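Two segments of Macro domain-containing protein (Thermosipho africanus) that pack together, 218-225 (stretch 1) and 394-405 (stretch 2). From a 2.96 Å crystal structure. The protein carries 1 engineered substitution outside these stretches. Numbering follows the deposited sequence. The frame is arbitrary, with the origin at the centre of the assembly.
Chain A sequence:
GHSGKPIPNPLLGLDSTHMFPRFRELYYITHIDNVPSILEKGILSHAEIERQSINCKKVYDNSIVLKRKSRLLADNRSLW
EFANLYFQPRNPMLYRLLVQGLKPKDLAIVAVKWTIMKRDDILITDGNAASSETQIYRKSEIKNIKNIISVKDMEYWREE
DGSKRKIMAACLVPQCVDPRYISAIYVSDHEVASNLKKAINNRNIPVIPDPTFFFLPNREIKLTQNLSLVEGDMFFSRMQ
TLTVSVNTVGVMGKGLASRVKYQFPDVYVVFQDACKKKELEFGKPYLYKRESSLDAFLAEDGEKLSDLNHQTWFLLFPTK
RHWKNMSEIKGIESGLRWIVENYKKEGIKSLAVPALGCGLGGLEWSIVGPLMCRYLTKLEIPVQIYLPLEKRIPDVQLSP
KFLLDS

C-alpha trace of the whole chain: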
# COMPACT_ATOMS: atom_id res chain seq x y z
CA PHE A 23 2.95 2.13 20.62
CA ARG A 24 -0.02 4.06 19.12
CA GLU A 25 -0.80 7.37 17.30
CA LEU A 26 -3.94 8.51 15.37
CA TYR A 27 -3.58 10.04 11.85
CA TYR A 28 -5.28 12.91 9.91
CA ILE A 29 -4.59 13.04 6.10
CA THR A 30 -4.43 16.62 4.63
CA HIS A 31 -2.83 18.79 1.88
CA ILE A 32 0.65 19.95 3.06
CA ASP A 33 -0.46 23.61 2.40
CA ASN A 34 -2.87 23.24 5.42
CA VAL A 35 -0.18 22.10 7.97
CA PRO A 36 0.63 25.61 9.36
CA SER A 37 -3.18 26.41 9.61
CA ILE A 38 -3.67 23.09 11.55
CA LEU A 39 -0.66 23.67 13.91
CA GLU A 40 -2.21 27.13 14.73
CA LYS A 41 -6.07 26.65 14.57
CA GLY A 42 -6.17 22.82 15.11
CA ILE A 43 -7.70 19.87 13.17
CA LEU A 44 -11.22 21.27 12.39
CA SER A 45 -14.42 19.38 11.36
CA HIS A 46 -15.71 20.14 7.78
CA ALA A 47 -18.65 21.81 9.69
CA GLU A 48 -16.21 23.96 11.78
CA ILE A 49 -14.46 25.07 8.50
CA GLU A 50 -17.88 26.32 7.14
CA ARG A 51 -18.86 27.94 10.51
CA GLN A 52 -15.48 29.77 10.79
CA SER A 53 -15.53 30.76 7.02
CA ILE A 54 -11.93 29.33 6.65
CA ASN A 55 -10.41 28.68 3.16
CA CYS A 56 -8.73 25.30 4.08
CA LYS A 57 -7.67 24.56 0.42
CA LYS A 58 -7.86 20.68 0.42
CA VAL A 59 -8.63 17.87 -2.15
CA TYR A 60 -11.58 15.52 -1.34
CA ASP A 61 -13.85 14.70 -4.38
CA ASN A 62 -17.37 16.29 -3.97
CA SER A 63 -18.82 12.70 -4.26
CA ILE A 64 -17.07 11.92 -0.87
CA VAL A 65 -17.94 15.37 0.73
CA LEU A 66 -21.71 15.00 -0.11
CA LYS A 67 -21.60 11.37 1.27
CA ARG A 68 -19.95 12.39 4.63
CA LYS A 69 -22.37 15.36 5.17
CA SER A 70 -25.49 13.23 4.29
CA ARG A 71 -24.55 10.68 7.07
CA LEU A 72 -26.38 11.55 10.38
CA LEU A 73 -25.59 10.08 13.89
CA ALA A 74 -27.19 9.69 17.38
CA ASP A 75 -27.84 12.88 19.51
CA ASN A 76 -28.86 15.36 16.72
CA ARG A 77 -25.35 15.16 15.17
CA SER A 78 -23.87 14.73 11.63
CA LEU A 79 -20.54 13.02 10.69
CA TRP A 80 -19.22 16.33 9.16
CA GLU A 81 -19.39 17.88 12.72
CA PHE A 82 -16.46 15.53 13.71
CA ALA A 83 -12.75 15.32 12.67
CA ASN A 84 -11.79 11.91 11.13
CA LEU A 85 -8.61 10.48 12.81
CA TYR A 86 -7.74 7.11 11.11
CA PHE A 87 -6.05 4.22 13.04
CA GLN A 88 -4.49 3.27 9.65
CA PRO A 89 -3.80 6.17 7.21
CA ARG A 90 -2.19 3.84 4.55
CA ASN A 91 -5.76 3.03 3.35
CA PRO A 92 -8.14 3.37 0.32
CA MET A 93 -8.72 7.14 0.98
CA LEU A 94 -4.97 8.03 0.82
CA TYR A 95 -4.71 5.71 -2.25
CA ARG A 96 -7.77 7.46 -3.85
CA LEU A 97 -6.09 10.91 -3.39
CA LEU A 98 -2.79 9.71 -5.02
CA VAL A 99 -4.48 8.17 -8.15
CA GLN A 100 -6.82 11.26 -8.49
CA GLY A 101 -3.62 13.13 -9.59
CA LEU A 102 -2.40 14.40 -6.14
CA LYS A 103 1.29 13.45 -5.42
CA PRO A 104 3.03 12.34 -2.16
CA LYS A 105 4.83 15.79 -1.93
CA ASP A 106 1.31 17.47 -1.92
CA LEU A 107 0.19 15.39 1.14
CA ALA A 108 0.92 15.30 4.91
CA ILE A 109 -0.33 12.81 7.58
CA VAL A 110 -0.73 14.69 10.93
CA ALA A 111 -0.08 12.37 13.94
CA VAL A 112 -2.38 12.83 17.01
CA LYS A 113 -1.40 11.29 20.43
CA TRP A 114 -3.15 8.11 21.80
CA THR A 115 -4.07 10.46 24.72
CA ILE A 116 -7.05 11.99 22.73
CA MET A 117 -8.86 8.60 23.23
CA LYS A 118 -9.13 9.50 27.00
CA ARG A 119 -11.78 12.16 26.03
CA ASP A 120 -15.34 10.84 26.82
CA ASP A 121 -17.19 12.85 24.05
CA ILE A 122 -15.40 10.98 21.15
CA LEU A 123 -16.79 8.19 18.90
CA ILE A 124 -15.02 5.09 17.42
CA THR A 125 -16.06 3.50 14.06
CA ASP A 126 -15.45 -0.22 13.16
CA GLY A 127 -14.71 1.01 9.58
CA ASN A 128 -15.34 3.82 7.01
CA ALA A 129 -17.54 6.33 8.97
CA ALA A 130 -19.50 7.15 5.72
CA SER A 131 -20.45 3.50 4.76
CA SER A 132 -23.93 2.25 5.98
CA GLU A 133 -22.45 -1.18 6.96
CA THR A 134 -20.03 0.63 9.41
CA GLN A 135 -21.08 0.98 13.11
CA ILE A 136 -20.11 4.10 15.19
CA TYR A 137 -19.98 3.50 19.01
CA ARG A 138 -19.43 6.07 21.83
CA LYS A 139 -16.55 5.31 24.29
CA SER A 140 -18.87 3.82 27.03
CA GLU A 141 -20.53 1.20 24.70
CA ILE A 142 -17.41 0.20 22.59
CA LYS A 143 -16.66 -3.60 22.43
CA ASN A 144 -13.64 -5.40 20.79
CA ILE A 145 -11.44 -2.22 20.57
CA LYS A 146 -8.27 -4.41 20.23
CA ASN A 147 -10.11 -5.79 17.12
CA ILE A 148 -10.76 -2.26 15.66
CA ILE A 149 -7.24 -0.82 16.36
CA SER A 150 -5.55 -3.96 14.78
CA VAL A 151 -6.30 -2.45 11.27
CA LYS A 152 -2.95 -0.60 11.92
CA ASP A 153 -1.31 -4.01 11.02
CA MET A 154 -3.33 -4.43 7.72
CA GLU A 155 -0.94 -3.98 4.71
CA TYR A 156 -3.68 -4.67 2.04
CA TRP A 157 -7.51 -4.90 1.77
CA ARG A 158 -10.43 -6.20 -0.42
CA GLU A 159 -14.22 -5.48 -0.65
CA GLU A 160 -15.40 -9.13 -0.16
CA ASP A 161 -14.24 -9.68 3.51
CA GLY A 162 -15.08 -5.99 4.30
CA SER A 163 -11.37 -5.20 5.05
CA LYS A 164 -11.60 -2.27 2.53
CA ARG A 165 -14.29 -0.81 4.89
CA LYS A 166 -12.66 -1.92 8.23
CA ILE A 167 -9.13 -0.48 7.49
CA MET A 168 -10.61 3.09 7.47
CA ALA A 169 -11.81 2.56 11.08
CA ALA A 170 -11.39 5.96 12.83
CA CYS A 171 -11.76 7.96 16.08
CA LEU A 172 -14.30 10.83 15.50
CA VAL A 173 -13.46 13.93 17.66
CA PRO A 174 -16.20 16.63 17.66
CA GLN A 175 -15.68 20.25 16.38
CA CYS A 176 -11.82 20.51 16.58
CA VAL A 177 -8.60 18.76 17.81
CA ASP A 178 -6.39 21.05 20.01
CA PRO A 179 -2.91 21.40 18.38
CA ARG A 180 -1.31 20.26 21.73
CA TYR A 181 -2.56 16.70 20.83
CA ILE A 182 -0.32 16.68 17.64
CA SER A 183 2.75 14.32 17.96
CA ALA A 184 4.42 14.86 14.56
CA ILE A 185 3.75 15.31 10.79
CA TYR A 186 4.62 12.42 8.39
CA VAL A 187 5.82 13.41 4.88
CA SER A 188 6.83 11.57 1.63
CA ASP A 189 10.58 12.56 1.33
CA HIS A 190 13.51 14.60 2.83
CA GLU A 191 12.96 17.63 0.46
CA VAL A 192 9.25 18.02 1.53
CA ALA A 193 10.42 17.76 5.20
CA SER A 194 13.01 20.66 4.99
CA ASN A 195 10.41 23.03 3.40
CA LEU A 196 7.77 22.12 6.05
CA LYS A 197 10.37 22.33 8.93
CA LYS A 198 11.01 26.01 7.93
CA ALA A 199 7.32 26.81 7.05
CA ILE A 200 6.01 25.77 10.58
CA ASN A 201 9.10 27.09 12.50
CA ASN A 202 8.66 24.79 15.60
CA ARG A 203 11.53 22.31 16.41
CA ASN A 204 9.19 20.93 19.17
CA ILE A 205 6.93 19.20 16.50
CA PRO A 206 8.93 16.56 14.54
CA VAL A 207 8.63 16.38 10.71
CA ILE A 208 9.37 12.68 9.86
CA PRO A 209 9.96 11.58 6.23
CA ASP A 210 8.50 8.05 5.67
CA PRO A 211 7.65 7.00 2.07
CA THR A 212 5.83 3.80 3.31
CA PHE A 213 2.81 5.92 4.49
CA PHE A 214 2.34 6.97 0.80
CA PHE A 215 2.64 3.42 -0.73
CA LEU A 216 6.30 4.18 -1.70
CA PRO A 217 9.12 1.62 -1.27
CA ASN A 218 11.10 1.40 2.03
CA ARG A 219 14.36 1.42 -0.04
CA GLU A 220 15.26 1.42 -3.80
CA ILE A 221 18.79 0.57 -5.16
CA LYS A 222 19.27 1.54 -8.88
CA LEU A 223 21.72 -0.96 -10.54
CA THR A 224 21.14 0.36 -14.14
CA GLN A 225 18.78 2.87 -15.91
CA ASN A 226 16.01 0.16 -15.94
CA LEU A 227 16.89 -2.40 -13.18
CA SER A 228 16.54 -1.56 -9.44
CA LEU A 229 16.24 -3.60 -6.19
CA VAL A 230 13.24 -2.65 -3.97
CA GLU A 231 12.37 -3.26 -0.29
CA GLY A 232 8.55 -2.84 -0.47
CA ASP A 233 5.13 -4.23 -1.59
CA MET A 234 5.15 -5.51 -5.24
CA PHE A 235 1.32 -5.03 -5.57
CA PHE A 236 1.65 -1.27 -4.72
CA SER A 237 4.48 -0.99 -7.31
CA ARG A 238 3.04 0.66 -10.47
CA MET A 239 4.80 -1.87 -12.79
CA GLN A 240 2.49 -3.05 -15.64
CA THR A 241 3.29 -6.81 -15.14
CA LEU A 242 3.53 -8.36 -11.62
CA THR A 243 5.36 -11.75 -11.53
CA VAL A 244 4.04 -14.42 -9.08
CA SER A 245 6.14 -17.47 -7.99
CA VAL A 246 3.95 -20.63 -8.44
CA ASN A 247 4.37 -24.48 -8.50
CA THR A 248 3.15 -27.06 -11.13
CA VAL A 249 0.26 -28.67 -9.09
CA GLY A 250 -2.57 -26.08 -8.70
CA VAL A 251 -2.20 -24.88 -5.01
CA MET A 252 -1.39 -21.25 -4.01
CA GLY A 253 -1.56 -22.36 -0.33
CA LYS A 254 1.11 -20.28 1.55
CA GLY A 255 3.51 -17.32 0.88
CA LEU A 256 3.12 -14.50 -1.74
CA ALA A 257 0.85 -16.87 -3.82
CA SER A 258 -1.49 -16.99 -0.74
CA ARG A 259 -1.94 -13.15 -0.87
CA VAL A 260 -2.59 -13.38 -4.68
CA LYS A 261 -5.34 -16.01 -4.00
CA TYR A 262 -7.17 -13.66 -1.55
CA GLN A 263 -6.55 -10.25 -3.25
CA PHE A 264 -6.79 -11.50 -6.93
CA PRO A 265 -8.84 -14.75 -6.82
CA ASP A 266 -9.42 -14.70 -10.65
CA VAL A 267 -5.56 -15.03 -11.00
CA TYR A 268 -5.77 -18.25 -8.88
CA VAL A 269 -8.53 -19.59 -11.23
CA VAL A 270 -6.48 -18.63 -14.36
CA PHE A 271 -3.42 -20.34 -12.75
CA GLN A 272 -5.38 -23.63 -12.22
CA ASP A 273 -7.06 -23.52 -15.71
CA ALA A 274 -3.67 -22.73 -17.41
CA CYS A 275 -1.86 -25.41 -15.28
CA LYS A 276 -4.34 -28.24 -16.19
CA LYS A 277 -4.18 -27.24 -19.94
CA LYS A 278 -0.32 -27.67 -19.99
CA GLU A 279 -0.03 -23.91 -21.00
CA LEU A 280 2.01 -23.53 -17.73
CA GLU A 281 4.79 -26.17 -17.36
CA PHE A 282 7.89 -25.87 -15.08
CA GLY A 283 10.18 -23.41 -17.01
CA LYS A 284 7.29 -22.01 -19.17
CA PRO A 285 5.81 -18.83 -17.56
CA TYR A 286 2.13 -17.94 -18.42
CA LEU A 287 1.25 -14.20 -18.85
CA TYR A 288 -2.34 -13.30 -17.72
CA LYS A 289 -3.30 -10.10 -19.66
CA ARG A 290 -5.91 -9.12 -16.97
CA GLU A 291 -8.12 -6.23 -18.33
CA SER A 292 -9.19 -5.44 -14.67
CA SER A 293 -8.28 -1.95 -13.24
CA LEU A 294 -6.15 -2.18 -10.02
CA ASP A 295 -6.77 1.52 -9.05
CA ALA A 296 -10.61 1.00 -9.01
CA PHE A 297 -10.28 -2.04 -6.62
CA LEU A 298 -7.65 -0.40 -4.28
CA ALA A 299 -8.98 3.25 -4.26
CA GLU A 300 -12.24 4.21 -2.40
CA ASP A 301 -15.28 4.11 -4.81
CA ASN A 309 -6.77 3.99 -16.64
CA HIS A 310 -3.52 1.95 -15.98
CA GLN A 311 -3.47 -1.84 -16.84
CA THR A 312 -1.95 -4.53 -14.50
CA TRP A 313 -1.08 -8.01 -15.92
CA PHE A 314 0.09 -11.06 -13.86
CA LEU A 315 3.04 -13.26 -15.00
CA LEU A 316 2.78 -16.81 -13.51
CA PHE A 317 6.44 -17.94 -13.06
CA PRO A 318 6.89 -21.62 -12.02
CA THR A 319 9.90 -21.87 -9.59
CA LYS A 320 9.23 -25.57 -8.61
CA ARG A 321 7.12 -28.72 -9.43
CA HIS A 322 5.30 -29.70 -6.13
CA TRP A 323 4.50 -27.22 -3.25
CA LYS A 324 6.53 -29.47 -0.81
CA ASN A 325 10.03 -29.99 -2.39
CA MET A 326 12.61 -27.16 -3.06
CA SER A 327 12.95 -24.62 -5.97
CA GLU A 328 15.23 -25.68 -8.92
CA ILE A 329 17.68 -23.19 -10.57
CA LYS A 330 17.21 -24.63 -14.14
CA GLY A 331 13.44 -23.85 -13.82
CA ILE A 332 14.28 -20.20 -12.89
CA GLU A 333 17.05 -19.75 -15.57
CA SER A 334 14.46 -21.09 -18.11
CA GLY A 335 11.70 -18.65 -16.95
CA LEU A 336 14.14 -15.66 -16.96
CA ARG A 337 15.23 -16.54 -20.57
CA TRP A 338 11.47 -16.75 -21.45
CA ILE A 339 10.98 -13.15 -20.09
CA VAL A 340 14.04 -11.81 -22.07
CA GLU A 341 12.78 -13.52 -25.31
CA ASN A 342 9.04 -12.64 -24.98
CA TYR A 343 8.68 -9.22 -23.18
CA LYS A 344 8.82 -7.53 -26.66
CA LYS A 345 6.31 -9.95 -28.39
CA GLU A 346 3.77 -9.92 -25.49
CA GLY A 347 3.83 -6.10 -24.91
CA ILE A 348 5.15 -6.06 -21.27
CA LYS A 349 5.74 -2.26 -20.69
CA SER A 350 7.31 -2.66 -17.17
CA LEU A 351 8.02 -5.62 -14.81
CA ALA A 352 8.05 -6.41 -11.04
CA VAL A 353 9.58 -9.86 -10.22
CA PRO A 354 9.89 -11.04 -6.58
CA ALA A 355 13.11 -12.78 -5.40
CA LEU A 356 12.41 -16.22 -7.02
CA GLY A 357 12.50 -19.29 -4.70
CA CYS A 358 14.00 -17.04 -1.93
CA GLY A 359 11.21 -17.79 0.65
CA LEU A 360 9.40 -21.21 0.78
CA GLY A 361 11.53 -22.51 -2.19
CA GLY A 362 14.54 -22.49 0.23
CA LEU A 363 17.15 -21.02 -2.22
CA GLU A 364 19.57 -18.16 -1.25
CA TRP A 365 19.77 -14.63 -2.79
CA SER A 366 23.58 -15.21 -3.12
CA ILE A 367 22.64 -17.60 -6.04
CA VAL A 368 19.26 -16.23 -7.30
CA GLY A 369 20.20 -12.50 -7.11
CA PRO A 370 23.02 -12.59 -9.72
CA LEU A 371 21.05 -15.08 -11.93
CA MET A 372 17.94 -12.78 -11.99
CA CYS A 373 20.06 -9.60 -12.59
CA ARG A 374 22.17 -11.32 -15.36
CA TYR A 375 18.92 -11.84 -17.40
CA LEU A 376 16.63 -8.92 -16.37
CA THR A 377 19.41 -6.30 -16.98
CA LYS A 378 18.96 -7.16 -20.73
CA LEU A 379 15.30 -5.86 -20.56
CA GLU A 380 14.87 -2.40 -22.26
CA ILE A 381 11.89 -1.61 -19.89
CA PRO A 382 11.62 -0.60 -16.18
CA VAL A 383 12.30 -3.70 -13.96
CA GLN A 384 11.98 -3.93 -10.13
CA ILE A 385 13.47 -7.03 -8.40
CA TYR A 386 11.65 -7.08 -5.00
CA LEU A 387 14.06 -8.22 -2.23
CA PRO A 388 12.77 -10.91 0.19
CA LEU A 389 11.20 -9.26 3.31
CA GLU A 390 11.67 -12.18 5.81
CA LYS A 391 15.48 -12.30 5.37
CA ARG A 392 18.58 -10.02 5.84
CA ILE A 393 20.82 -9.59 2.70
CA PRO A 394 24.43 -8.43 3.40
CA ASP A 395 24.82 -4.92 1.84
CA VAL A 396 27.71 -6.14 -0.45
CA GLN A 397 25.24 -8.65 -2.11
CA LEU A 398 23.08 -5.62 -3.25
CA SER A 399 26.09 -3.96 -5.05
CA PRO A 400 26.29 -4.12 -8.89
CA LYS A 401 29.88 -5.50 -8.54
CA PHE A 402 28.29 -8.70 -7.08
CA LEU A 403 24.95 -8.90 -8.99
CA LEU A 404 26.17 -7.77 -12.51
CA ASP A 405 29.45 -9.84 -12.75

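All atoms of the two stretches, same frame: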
# COMPACT_ATOMS: atom_id res chain seq x y z
N ASN A 218 10.31 1.18 0.79
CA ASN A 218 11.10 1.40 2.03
C ASN A 218 12.55 1.71 1.65
O ASN A 218 13.24 2.39 2.43
CB ASN A 218 10.98 0.19 2.94
CG ASN A 218 11.80 0.34 4.20
OD1 ASN A 218 12.95 -0.08 4.23
ND2 ASN A 218 11.21 0.93 5.23
N ARG A 219 12.99 1.22 0.49
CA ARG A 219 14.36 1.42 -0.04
C ARG A 219 14.39 0.99 -1.51
O ARG A 219 13.79 -0.05 -1.83
CB ARG A 219 15.34 0.60 0.79
CG ARG A 219 16.78 0.65 0.30
CD ARG A 219 17.59 -0.36 1.09
NE ARG A 219 19.03 -0.15 0.98
CZ ARG A 219 19.94 -1.01 1.42
NH1 ARG A 219 19.56 -2.14 2.00
NH2 ARG A 219 21.23 -0.75 1.27
N GLU A 220 15.06 1.76 -2.37
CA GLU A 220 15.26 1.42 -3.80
C GLU A 220 16.75 1.58 -4.11
O GLU A 220 17.31 2.62 -3.74
CB GLU A 220 14.35 2.29 -4.67
CG GLU A 220 14.55 2.09 -6.16
CD GLU A 220 13.46 2.65 -7.06
OE1 GLU A 220 12.36 2.97 -6.55
OE2 GLU A 220 13.70 2.75 -8.29
N ILE A 221 17.36 0.58 -4.75
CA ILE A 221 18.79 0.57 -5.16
C ILE A 221 18.82 0.46 -6.68
O ILE A 221 18.50 -0.62 -7.18
CB ILE A 221 19.53 -0.61 -4.50
CG1 ILE A 221 19.34 -0.62 -2.98
CG2 ILE A 221 21.00 -0.62 -4.88
CD1 ILE A 221 19.81 -1.88 -2.31
N LYS A 222 19.18 1.53 -7.39
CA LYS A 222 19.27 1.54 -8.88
C LYS A 222 20.60 0.91 -9.29
O LYS A 222 21.64 1.47 -8.92
CB LYS A 222 19.09 2.96 -9.42
CG LYS A 222 17.66 3.47 -9.29
CD LYS A 222 17.47 4.94 -9.55
CE LYS A 222 16.09 5.42 -9.16
NZ LYS A 222 16.04 6.88 -8.90
N LEU A 223 20.54 -0.21 -10.02
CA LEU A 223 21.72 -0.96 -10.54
C LEU A 223 22.06 -0.46 -11.95
O LEU A 223 23.27 -0.34 -12.27
CB LEU A 223 21.41 -2.46 -10.57
CG LEU A 223 21.14 -3.11 -9.21
CD1 LEU A 223 20.80 -4.59 -9.38
CD2 LEU A 223 22.33 -2.96 -8.27
N THR A 224 21.03 -0.21 -12.77
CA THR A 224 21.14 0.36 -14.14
C THR A 224 20.03 1.39 -14.32
O THR A 224 19.35 1.69 -13.32
CB THR A 224 21.10 -0.75 -15.20
OG1 THR A 224 19.74 -1.10 -15.48
CG2 THR A 224 21.85 -2.00 -14.79
N GLN A 225 19.86 1.92 -15.54
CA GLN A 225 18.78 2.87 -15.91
C GLN A 225 17.41 2.22 -15.67
O GLN A 225 16.47 2.94 -15.28
CB GLN A 225 18.90 3.28 -17.38
CG GLN A 225 19.77 4.52 -17.60
CD GLN A 225 18.98 5.80 -17.44
OE1 GLN A 225 18.46 6.10 -16.37
NE2 GLN A 225 18.90 6.57 -18.51
N PRO A 394 23.23 -9.26 3.22
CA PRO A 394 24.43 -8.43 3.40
C PRO A 394 24.48 -7.33 2.33
O PRO A 394 24.15 -7.61 1.20
CB PRO A 394 25.59 -9.42 3.22
CG PRO A 394 25.00 -10.78 3.57
CD PRO A 394 23.54 -10.70 3.18
N ASP A 395 24.90 -6.12 2.71
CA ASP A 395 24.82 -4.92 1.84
C ASP A 395 25.64 -5.14 0.57
O ASP A 395 25.22 -4.66 -0.50
CB ASP A 395 25.25 -3.65 2.58
CG ASP A 395 24.31 -2.47 2.37
OD1 ASP A 395 23.08 -2.67 2.49
OD2 ASP A 395 24.82 -1.36 2.08
N VAL A 396 26.77 -5.86 0.68
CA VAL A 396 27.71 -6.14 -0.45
C VAL A 396 27.03 -7.02 -1.51
O VAL A 396 27.47 -6.98 -2.67
CB VAL A 396 29.02 -6.78 0.05
CG1 VAL A 396 28.80 -8.14 0.70
CG2 VAL A 396 30.06 -6.88 -1.06
N GLN A 397 25.99 -7.79 -1.15
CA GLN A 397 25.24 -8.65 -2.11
C GLN A 397 24.14 -7.83 -2.82
O GLN A 397 23.41 -8.43 -3.62
CB GLN A 397 24.65 -9.87 -1.42
CG GLN A 397 25.69 -10.89 -0.97
CD GLN A 397 25.07 -12.17 -0.44
OE1 GLN A 397 23.91 -12.47 -0.69
NE2 GLN A 397 25.86 -12.94 0.30
N LEU A 398 24.02 -6.53 -2.54
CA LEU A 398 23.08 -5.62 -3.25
C LEU A 398 23.87 -4.64 -4.13
O LEU A 398 23.24 -3.75 -4.73
CB LEU A 398 22.24 -4.85 -2.22
CG LEU A 398 21.51 -5.71 -1.19
CD1 LEU A 398 20.86 -4.83 -0.13
CD2 LEU A 398 20.47 -6.59 -1.86
N SER A 399 25.20 -4.79 -4.20
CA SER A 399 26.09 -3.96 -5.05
C SER A 399 26.09 -4.52 -6.47
O SER A 399 25.93 -5.72 -6.66
CB SER A 399 27.49 -3.87 -4.48
OG SER A 399 28.28 -4.98 -4.88
N PRO A 400 26.28 -3.66 -7.50
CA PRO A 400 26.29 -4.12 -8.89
C PRO A 400 27.53 -4.97 -9.19
O PRO A 400 27.47 -5.83 -10.05
CB PRO A 400 26.29 -2.81 -9.69
CG PRO A 400 26.99 -1.83 -8.78
CD PRO A 400 26.53 -2.22 -7.39
N LYS A 401 28.63 -4.70 -8.48
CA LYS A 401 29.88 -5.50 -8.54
C LYS A 401 29.54 -6.98 -8.38
O LYS A 401 30.04 -7.79 -9.18
CB LYS A 401 30.86 -5.05 -7.46
CG LYS A 401 32.16 -5.83 -7.43
CD LYS A 401 33.26 -5.12 -6.66
CE LYS A 401 34.42 -6.01 -6.29
NZ LYS A 401 35.43 -6.06 -7.37
N PHE A 402 28.70 -7.31 -7.39
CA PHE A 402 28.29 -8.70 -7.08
C PHE A 402 27.24 -9.20 -8.08
O PHE A 402 27.44 -10.28 -8.66
CB PHE A 402 27.73 -8.82 -5.66
CG PHE A 402 27.26 -10.21 -5.32
CD1 PHE A 402 28.17 -11.24 -5.13
CD2 PHE A 402 25.91 -10.50 -5.22
CE1 PHE A 402 27.74 -12.53 -4.84
CE2 PHE A 402 25.48 -11.78 -4.92
CZ PHE A 402 26.39 -12.80 -4.73
N LEU A 403 26.16 -8.43 -8.28
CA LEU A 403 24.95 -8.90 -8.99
C LEU A 403 25.13 -8.85 -10.51
O LEU A 403 24.48 -9.67 -11.19
CB LEU A 403 23.75 -8.06 -8.54
CG LEU A 403 23.35 -8.22 -7.08
CD1 LEU A 403 22.33 -7.18 -6.68
CD2 LEU A 403 22.81 -9.61 -6.80
N LEU A 404 25.96 -7.94 -11.04
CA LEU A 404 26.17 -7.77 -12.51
C LEU A 404 27.60 -8.17 -12.91
O LEU A 404 28.19 -7.44 -13.73
CB LEU A 404 25.87 -6.31 -12.88
CG LEU A 404 24.45 -5.84 -12.60
CD1 LEU A 404 24.34 -4.33 -12.72
CD2 LEU A 404 23.46 -6.53 -13.53
N ASP A 405 28.11 -9.29 -12.38
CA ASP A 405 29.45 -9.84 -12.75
C ASP A 405 29.55 -11.30 -12.28
O ASP A 405 30.48 -12.00 -12.69
CB ASP A 405 30.59 -9.00 -12.18
CG ASP A 405 30.81 -7.70 -12.93
OD1 ASP A 405 31.14 -7.78 -14.14
OD2 ASP A 405 30.62 -6.62 -12.32

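Packing of a short strand and the loop after it (218-225) against a 3-10 segment and short helix (394-405) of the same chain; the two stretches together bury 353 Å². Polar contact: a single salt bridge joins them. Arg-219, extended with chi1 to chi3 all t, reaches Asp-395, and its NH2 donates a nearly straight hydrogen bond to Asp-395 OD1 (2.9 Å, 171° at the hydrogen). The carboxylate oxygen lies at the edge of the guanidinium, near its plane, where the N-H bonds point. The CA-to-CB bond of Asp-395 runs sideways, yet the end of its side chain comes nearer to the strand.

Apolar contacts: alternation along the strand sends Arg-219 and Ile-221 toward stretch 2, while Glu-220 and Lys-222 stay out of reach. Leu-398, buried, serves both inward residues: its CD1 lies 3.8 Å from Ile-221 CD1 and 3.7 Å from Arg-219 NH1. Leu-223 has the largest covered area, 87 Å². Its CD2 rests 3.7 Å from the backbone Leu-398 O and 4.2 Å from Pro-400 CB, while its CD1 meets Leu-403 CD1 at 4.0 Å. Leu-404 CD1 closes the far end, 4.1 Å from Leu-223 CB and 4.0 Å from Thr-224 CG2.

Bonds within stretch 2: local hydrogen bonds hold the turns that carry these side chains. In the 3-10 segment Gln-397 N donates to Pro-394 O and Leu-398 N to Asp-395 O, each at 3.0 Å. Ser-399, whose CA-to-CB bond points away from the strand, caps the helix: its OG donates to Val-396 O (3.1 Å) and accepts a weak bond from Phe-402 N (3.5 Å), linking the 3-10 segment to the helix. Leu-404 N still bonds Pro-400 O (2.8 Å), although Leu-404 has already left helical phi/psi.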